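Local coordinates for flavin reductase (Uncultured bacterium, PDB 5CHO), which supplies reduced flavin, as the flavin reductase component, to a bacterial two-component tryptophan halogenase, at the interface of chains A and B. Residues are numbered along the deposited sequence; one frame, centred on the assembly and turned at random. Chains: chain A/B, Flavin reductase.

Contact 1: the interface of chains A and B. Residues chain A 68, 75-76, 147, 167, 170; chain B 37, 40-41.
The ring of B:Phe41 is the centre of this patch, packed against the beta-carbon of A:Ser68 on one face. A:Ser68 CB stands over the middle of the ring, 3.6 Å from its centroid, as a CH-pi contact. On the opposite face lies B:Leu37 CG, shifted toward the rim, so the ring lies between A:Ser68 and its own helix. A:Ile76 comes in at one ring corner, its CG2 3.7 Å from B:Phe41 CE1. The A:Phe147 side chain crosses that of B:Phe41 at about a right angle, though the two ring planes are turned only about 30° from each other; A:Phe147 CE1 lies 3.8 Å from B:Phe41 CE1. Its next atom, CZ, touches the CG2 branch of B:Ile40 at 3.7 Å. The other branch of B:Ile40 runs out to A:Ala170, and B:Ile40 CD1 lies 3.7 Å from A:Ala170 CB. A:Leu167 adds its CD1 methyl, 3.8 Å from B:Leu37 CD1. At the rim, the hydroxyl of A:Ser68 sits between its backbone N and carbonyl carbon (chi1 50°), with OG 4.2 Å from B:Phe41 CD2. In the fold, one side of helix 34-41 of chain B lies against strands 67-71, 74-81, 145-157, 160-167 and 169-172 of chain A.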
# COMPACT_ATOMS: atom_id res chain seq x y z
N SER A 68 2.16 2.91 5.10
CA SER A 68 2.19 3.61 6.38
C SER A 68 1.01 3.15 7.23
O SER A 68 -0.13 3.14 6.77
CB SER A 68 2.13 5.12 6.17
OG SER A 68 1.08 5.48 5.30
N LEU A 75 4.65 3.24 12.92
CA LEU A 75 4.73 1.91 12.33
C LEU A 75 4.54 1.94 10.82
O LEU A 75 3.82 2.79 10.29
CB LEU A 75 3.68 0.99 12.95
CG LEU A 75 3.69 0.65 14.44
CD1 LEU A 75 2.56 -0.29 14.80
CD2 LEU A 75 5.02 0.07 14.87
N ILE A 76 5.20 1.02 10.12
CA ILE A 76 4.93 0.76 8.71
C ILE A 76 4.82 -0.74 8.50
O ILE A 76 5.13 -1.52 9.41
CB ILE A 76 6.03 1.34 7.79
CG1 ILE A 76 7.40 0.73 8.08
CG2 ILE A 76 6.09 2.85 7.93
CD1 ILE A 76 7.76 -0.47 7.23
N PHE A 147 13.76 5.10 5.38
CA PHE A 147 13.26 4.65 6.67
C PHE A 147 14.17 3.56 7.21
O PHE A 147 14.67 2.73 6.45
CB PHE A 147 11.84 4.08 6.59
CG PHE A 147 10.82 5.02 6.02
CD1 PHE A 147 10.07 5.86 6.84
CD2 PHE A 147 10.60 5.07 4.65
CE1 PHE A 147 9.13 6.72 6.31
CE2 PHE A 147 9.66 5.93 4.11
CZ PHE A 147 8.92 6.76 4.94
N LEU A 167 9.41 2.43 13.36
CA LEU A 167 10.42 3.31 12.82
C LEU A 167 11.47 3.68 13.86
O LEU A 167 11.12 4.02 15.00
CB LEU A 167 9.77 4.58 12.25
CG LEU A 167 8.82 4.34 11.07
CD1 LEU A 167 8.25 5.63 10.50
CD2 LEU A 167 9.52 3.55 9.98
N ALA A 170 13.49 8.16 10.06
CA ALA A 170 12.74 8.47 8.86
C ALA A 170 13.22 9.82 8.39
O ALA A 170 13.51 10.70 9.20
CB ALA A 170 11.25 8.47 9.12
N LEU B 37 6.12 13.55 9.99
CA LEU B 37 6.15 12.14 9.63
C LEU B 37 5.14 11.84 8.54
O LEU B 37 5.41 11.03 7.65
CB LEU B 37 5.87 11.27 10.87
CG LEU B 37 6.02 9.75 10.77
CD1 LEU B 37 7.35 9.29 10.18
CD2 LEU B 37 5.84 9.17 12.17
N ILE B 40 6.80 12.66 5.36
CA ILE B 40 7.75 11.69 4.83
C ILE B 40 6.97 10.54 4.19
O ILE B 40 7.27 10.13 3.06
CB ILE B 40 8.70 11.12 5.90
CG1 ILE B 40 9.25 12.25 6.79
CG2 ILE B 40 9.83 10.33 5.23
CD1 ILE B 40 10.17 11.78 7.91
N PHE B 41 5.98 10.02 4.92
CA PHE B 41 5.05 9.04 4.38
C PHE B 41 4.48 9.43 3.02
O PHE B 41 4.25 8.56 2.18
CB PHE B 41 3.88 8.81 5.34
CG PHE B 41 4.21 8.02 6.57
CD1 PHE B 41 5.36 7.24 6.67
CD2 PHE B 41 3.34 8.04 7.65
CE1 PHE B 41 5.63 6.52 7.82
CE2 PHE B 41 3.61 7.32 8.80
CZ PHE B 41 4.75 6.56 8.88

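Contact 2: the interface of chains A and B. Residues chain A 100, 144-145, 147, 172; chain B 40, 43-44.
B:Ser43, in the loop after helix 34-41 of this flavin reductase-like protein, presses its side chain against A:Ala145. Its OG is 3.3 Å from A:Ala145 CB, a contact of hydroxyl with methyl. A:Val100 meets the same residue by its CG1 branch, 3.8 Å from the backbone O of B:Ser43. A:Leu144 CD1 approaches that carbonyl oxygen too, at 3.9 Å. A:Arg172 lies alongside, its chain extended from CG to NE. Its NE is 3.8 Å from B:Ser43 CB, and the backbone N of B:Ser43 stands above one face of the guanidinium, toward the rim. The beta-carbon of A:Arg172 is also used: CB rests 4.0 Å from B:Ile40 CG2. A:Val100 CG1 reaches B:Phe44 as well, at its alpha-carbon rather than its ring. What positions the serine is its own helix. With chi1 at 71°, OG donates a hydrogen bond of 2.7 Å to B:Ile40 O, nearly in line with the carbonyl (171°). This bond fixes the serine rotation and satisfies the hydroxyl beside apolar neighbours. Within chain A, A:Val100 CG2 sits at the edge of the A:Phe147 ring, in its plane, and probably helps to position it.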
# COMPACT_ATOMS: atom_id res chain seq x y z
N VAL A 100 12.32 4.80 -0.74
CA VAL A 100 11.25 5.09 -1.68
C VAL A 100 11.89 5.62 -2.96
O VAL A 100 12.64 6.60 -2.94
CB VAL A 100 10.26 6.11 -1.09
CG1 VAL A 100 9.21 6.51 -2.11
CG2 VAL A 100 9.61 5.53 0.15
N LEU A 144 13.55 9.19 -2.81
CA LEU A 144 12.65 10.22 -2.32
C LEU A 144 12.62 10.26 -0.79
O LEU A 144 12.37 11.31 -0.20
CB LEU A 144 11.24 9.99 -2.87
CG LEU A 144 11.13 10.02 -4.40
CD1 LEU A 144 9.68 9.86 -4.84
CD2 LEU A 144 11.76 11.28 -4.98
N ALA A 145 12.86 9.11 -0.16
CA ALA A 145 12.83 9.03 1.30
C ALA A 145 13.54 7.78 1.83
O ALA A 145 13.66 6.77 1.13
CB ALA A 145 11.38 9.05 1.79
N PHE A 147 13.76 5.10 5.38
CA PHE A 147 13.26 4.65 6.67
C PHE A 147 14.17 3.56 7.21
O PHE A 147 14.67 2.73 6.45
CB PHE A 147 11.84 4.08 6.59
CG PHE A 147 10.82 5.02 6.02
CD1 PHE A 147 10.07 5.86 6.84
CD2 PHE A 147 10.60 5.07 4.65
CE1 PHE A 147 9.13 6.72 6.31
CE2 PHE A 147 9.66 5.93 4.11
CZ PHE A 147 8.92 6.76 4.94
N ARG A 172 12.99 12.55 4.77
CA ARG A 172 12.55 12.86 3.43
C ARG A 172 13.60 13.68 2.70
O ARG A 172 14.17 14.61 3.26
CB ARG A 172 11.24 13.62 3.43
CG ARG A 172 10.68 13.73 2.04
CD ARG A 172 9.32 14.35 2.04
NE ARG A 172 8.70 14.21 0.73
CZ ARG A 172 7.56 14.78 0.39
NH1 ARG A 172 6.92 15.57 1.25
NH2 ARG A 172 7.06 14.59 -0.83
N ILE B 40 6.80 12.66 5.36
CA ILE B 40 7.75 11.69 4.83
C ILE B 40 6.97 10.54 4.19
O ILE B 40 7.27 10.13 3.06
CB ILE B 40 8.70 11.12 5.90
CG1 ILE B 40 9.25 12.25 6.79
CG2 ILE B 40 9.83 10.33 5.23
CD1 ILE B 40 10.17 11.78 7.91
N SER B 43 5.72 10.79 0.56
CA SER B 43 6.65 10.62 -0.55
C SER B 43 6.33 9.35 -1.34
O SER B 43 6.66 9.24 -2.52
CB SER B 43 8.08 10.57 -0.04
OG SER B 43 8.33 9.36 0.65
N PHE B 44 5.68 8.39 -0.68
CA PHE B 44 5.24 7.16 -1.32
C PHE B 44 3.86 7.30 -1.96
O PHE B 44 2.84 7.41 -1.27
CB PHE B 44 5.21 6.01 -0.32
CG PHE B 44 4.90 4.67 -0.94
CD1 PHE B 44 3.60 4.20 -0.99
CD2 PHE B 44 5.89 3.89 -1.51
CE1 PHE B 44 3.29 2.98 -1.56
CE2 PHE B 44 5.60 2.67 -2.08
CZ PHE B 44 4.29 2.21 -2.11

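Contact 3: the interface of chains A and B. Residues chain A 34, 37-38, 41; chain B 70-71, 74, 167.
A:Leu37 and B:Leu71 meet through side chains turned in different ways. In A:Leu37, CG points away from the backbone N (chi1 -170°), which sends both methyls toward chain B. In B:Leu71, CG lies opposite its carbonyl carbon (chi1 -77°), and the CD2 methyl meets A:Leu37 and A:Phe41. The two leucine side chains slide past each other in opposite directions, with CD2 of A:Leu37 3.8 Å from CD2 of B:Leu71. That same A:Leu37 CD2 meets the ring carbon CB of B:Pro74 at 3.6 Å, the side chains crossing at about a right angle. The other branch, A:Leu37 CD1, reaches B:Leu167 CD1 tip to tip at 3.7 Å. B:Leu167 CD1 is shared, for it also lies 3.7 Å from CE1 of A:Phe41. Beyond CZ on the same ring, A:Phe41 CE2 is 3.9 Å from B:Leu71 CD2. A:Leu37 CG lies over one face of this ring, toward its rim, and probably helps to hold the ring in place. The backbone O of B:Ser70 comes 4.0 Å from A:Phe41 CE2. Toward the start of the helix, A:Ser34 adds a looser contact, OG to B:Leu71 CD1 at 4.2 Å. B:Leu71 buries 81 Å² here. The patch fastens helix 34-41 of chain A onto the strands of chain B, and probably helps to stabilise the dimer.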
# COMPACT_ATOMS: atom_id res chain seq x y z
N SER A 34 -3.95 -16.73 -11.56
CA SER A 34 -2.98 -15.76 -11.05
C SER A 34 -2.83 -14.53 -11.94
O SER A 34 -2.77 -13.41 -11.43
CB SER A 34 -1.61 -16.43 -10.88
OG SER A 34 -1.58 -17.27 -9.74
N LEU A 37 -6.02 -12.23 -11.76
CA LEU A 37 -6.13 -11.53 -10.49
C LEU A 37 -5.05 -10.46 -10.32
O LEU A 37 -5.32 -9.37 -9.81
CB LEU A 37 -6.09 -12.53 -9.34
CG LEU A 37 -6.42 -12.04 -7.94
CD1 LEU A 37 -7.72 -11.25 -7.92
CD2 LEU A 37 -6.51 -13.23 -7.00
N ARG A 38 -3.82 -10.78 -10.73
CA ARG A 38 -2.72 -9.82 -10.67
C ARG A 38 -3.03 -8.60 -11.54
O ARG A 38 -2.64 -7.48 -11.21
CB ARG A 38 -1.41 -10.47 -11.13
N PHE A 41 -5.46 -6.50 -9.35
CA PHE A 41 -4.62 -5.85 -8.35
C PHE A 41 -3.84 -4.67 -8.94
O PHE A 41 -3.61 -3.68 -8.25
CB PHE A 41 -3.62 -6.84 -7.73
CG PHE A 41 -4.23 -7.84 -6.76
CD1 PHE A 41 -5.49 -7.65 -6.21
CD2 PHE A 41 -3.51 -8.97 -6.39
CE1 PHE A 41 -6.02 -8.57 -5.32
CE2 PHE A 41 -4.04 -9.89 -5.51
CZ PHE A 41 -5.29 -9.69 -4.97
N SER B 70 -1.86 -11.52 -1.05
CA SER B 70 -1.63 -12.92 -1.36
C SER B 70 -2.50 -13.36 -2.54
O SER B 70 -3.56 -12.79 -2.77
CB SER B 70 -1.92 -13.79 -0.13
OG SER B 70 -1.99 -15.17 -0.47
N LEU B 71 -2.03 -14.36 -3.28
CA LEU B 71 -2.77 -14.89 -4.42
C LEU B 71 -3.42 -16.22 -4.07
O LEU B 71 -4.49 -16.55 -4.58
CB LEU B 71 -1.86 -15.04 -5.64
CG LEU B 71 -1.51 -13.74 -6.38
CD1 LEU B 71 -0.38 -13.98 -7.35
CD2 LEU B 71 -2.72 -13.18 -7.12
N PRO B 74 -6.37 -15.75 -2.17
CA PRO B 74 -6.40 -14.35 -2.61
C PRO B 74 -6.73 -13.37 -1.48
O PRO B 74 -7.87 -13.35 -1.02
CB PRO B 74 -7.48 -14.36 -3.70
CG PRO B 74 -8.37 -15.48 -3.33
CD PRO B 74 -7.49 -16.53 -2.71
N LEU B 167 -10.66 -12.38 -0.80
CA LEU B 167 -11.54 -11.98 -1.89
C LEU B 167 -12.68 -12.97 -2.14
O LEU B 167 -12.48 -14.18 -2.16
CB LEU B 167 -10.74 -11.80 -3.19
CG LEU B 167 -9.72 -10.66 -3.21
CD1 LEU B 167 -9.04 -10.59 -4.55
CD2 LEU B 167 -10.41 -9.35 -2.91

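Contact 1 and contact 2 are neighbours, with the centres of their C-alpha atoms about 8 Å apart. They share A:Phe147 and B:Ile40, and together follow helix 34-41 of chain B into the loop after it. Contact 3 lies about 26 Å from contact 1 and 27 Å from contact 2, measured between such centres. It uses the same helix with the chains exchanged, so B:Leu37, B:Phe41 and A:Leu167 of contact 1 have counterparts here in A:Leu37, A:Phe41 and B:Leu167. The two-fold symmetry thus makes each subunit both give a helix and receive one. This packing fits a stable dimer, though the structure alone does not prove it.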